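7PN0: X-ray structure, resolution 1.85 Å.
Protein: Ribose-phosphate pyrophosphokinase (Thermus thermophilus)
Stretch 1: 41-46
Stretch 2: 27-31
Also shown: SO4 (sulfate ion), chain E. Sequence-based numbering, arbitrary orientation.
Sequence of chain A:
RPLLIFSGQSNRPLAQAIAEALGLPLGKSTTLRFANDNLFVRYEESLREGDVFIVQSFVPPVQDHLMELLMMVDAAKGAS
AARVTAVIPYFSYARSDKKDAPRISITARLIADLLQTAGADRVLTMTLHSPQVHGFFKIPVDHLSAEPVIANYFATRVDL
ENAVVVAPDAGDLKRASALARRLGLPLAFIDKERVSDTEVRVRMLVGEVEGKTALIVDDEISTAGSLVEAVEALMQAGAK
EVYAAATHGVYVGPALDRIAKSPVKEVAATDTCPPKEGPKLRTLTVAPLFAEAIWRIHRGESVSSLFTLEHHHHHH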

# COMPACT_ATOMS: atom_id res chain seq x y z
N VAL A 41 2.24 17.32 -19.88
CA VAL A 41 2.68 16.25 -20.81
C VAL A 41 1.45 15.71 -21.54
O VAL A 41 0.34 15.74 -20.96
CB VAL A 41 3.46 15.13 -20.10
CG1 VAL A 41 4.68 15.70 -19.36
CG2 VAL A 41 2.56 14.33 -19.20
N ARG A 42 1.63 15.22 -22.75
CA ARG A 42 0.54 14.60 -23.52
C ARG A 42 1.12 13.63 -24.55
O ARG A 42 1.96 14.02 -25.33
CB ARG A 42 -0.32 15.70 -24.17
CG ARG A 42 -1.60 15.18 -24.83
CD ARG A 42 -2.41 16.25 -25.57
NE ARG A 42 -1.62 16.88 -26.64
CZ ARG A 42 -1.41 18.19 -26.82
NH1 ARG A 42 -0.66 18.60 -27.82
NH2 ARG A 42 -1.95 19.11 -26.02
N TYR A 43 0.61 12.40 -24.60
CA TYR A 43 0.94 11.42 -25.66
C TYR A 43 -0.03 11.67 -26.82
O TYR A 43 -1.26 11.72 -26.62
CB TYR A 43 0.85 9.98 -25.17
CG TYR A 43 1.86 9.64 -24.10
CD1 TYR A 43 3.18 9.36 -24.42
CD2 TYR A 43 1.49 9.63 -22.76
CE1 TYR A 43 4.10 9.04 -23.44
CE2 TYR A 43 2.40 9.29 -21.76
CZ TYR A 43 3.72 9.05 -22.10
OH TYR A 43 4.65 8.71 -21.16
N GLU A 44 0.53 11.88 -27.98
CA GLU A 44 -0.26 12.33 -29.16
C GLU A 44 -1.05 11.17 -29.74
O GLU A 44 -2.11 11.45 -30.38
CB GLU A 44 0.69 12.95 -30.20
CG GLU A 44 1.38 14.18 -29.63
CD GLU A 44 0.48 15.28 -29.09
OE1 GLU A 44 -0.78 15.16 -29.16
OE2 GLU A 44 1.04 16.29 -28.66
N GLU A 45 -0.59 9.94 -29.52
CA GLU A 45 -1.29 8.73 -30.03
C GLU A 45 -1.47 7.69 -28.92
O GLU A 45 -0.82 7.79 -27.87
CB GLU A 45 -0.54 8.14 -31.21
CG GLU A 45 -0.46 9.07 -32.44
CD GLU A 45 -1.75 9.47 -33.17
OE1 GLU A 45 -1.70 10.50 -33.91
OE2 GLU A 45 -2.81 8.79 -33.01
N SER A 46 -2.34 6.72 -29.18
CA SER A 46 -2.66 5.65 -28.19
C SER A 46 -1.38 4.89 -27.86
O SER A 46 -0.60 4.66 -28.75
CB SER A 46 -3.73 4.75 -28.70
OG SER A 46 -3.94 3.72 -27.79
S SO4 E . -6.72 5.52 -26.33
O1 SO4 E . -6.16 4.24 -26.42
O2 SO4 E . -6.75 6.14 -27.63
O3 SO4 E . -8.06 5.44 -25.84
O4 SO4 E . -5.91 6.35 -25.46
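Stretch 2 (27-31) GKSTT

How does the second stretch run along the first? Residues Ser29 to Thr31 form an extended strand antiparallel to Val41–Tyr43, with 170° between the two chain directions and the strand axes approaching to 4.7 Å. Val41 pairs with Thr31, Arg42 with Thr30 and Tyr43 with Ser29; the corresponding CA–CA distances are 4.5, 5.3 and 4.4 Å. Gly27 and Lys28 lead into the strand, and Gly27 makes no contact with the first stretch.

What holds the two backbones together? Arg42 and Thr30 are the hydrogen-bonded pair: Thr30 N donates to Arg42 O at 2.9 Å, and Arg42 N donates to Thr30 O, also at 2.9 Å but with a more bent angle of 138°. Beyond the strand, Glu44 N reaches Lys28 O at 3.1 Å in a nearly straight bond. That same carbonyl accepts a second hydrogen bond from a water, 2.6 Å from Lys28 O to the water oxygen, which in turn accepts from Glu45 N at 2.9 Å. The ladder is thus extended by one direct and one water-mediated link as the first stretch turns away from strand geometry.

Which side chains share the face of Arg42 and Thr30? Arg42 starts out t, t, then bends at chi3 (59°, p), and its guanidinium meets the carboxylate of Glu44, two residues along. Glu44 is m, m, folded so that Arg42 NE donates to Glu44 OE1 at 3.2 Å; a salt bridge joins Arg42 NH1 and Glu44 OE2 at 3.0 Å, although the position of that oxygen is less certain because it lies too close to a neighbour in the model. Thr30 lies beside this pair, with OG1 over one face of the guanidinium and CG2 3.9 Å from Arg42 NH1. Its chi1 of 117° falls between the usual wells.

What lies on the face of Val41 and Tyr43? Val41 and Thr31 are both m, bringing Val41 CG1 to 3.7 Å from Thr31 OG1, a hydroxyl satisfied elsewhere in the structure. Tyr43, also m, sets its ring obliquely to Ser29, with Tyr43 CD1 3.9 Å from Ser29 CB; Ser29 is p.

How do the long side chains at the end of the contact meet? Lys28 leaves its backbone sideways, and its CB packs 3.9 Å from Glu44 CB. The chain continues to Glu45, where Lys28 NZ lies 3.7 Å from Glu45 CG and 4.6 Å from Glu45 OE1: opposite charges near each other, but too far apart for a salt bridge.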

# COMPACT_ATOMS: atom_id res chain seq x y z
N GLY A 27 8.27 7.55 -30.20
CA GLY A 27 6.87 7.90 -29.94
C GLY A 27 6.67 9.40 -29.82
O GLY A 27 7.59 10.09 -29.37
N LYS A 28 5.50 9.90 -30.21
CA LYS A 28 5.20 11.35 -30.20
C LYS A 28 4.62 11.73 -28.83
O LYS A 28 3.53 11.22 -28.44
CB LYS A 28 4.25 11.73 -31.35
CG LYS A 28 4.91 11.71 -32.73
CD LYS A 28 3.92 11.84 -33.90
CE LYS A 28 3.73 10.57 -34.72
NZ LYS A 28 2.79 9.59 -34.09
N SER A 29 5.30 12.60 -28.11
CA SER A 29 4.74 13.18 -26.86
C SER A 29 5.14 14.64 -26.77
O SER A 29 6.25 14.96 -27.22
CB SER A 29 5.22 12.44 -25.64
OG SER A 29 6.63 12.38 -25.61
N THR A 30 4.27 15.47 -26.20
CA THR A 30 4.64 16.89 -26.01
C THR A 30 4.71 17.22 -24.53
O THR A 30 3.90 16.69 -23.71
CB THR A 30 3.85 17.90 -26.86
OG1 THR A 30 3.10 18.79 -26.04
CG2 THR A 30 2.98 17.24 -27.89
N THR A 31 5.72 18.01 -24.23
CA THR A 31 5.88 18.63 -22.91
C THR A 31 5.89 20.15 -23.13
O THR A 31 6.66 20.62 -23.99
CB THR A 31 7.13 18.08 -22.22
OG1 THR A 31 7.00 16.66 -22.03
CG2 THR A 31 7.36 18.83 -20.92
O HOH W 1 2.21 9.15 -29.17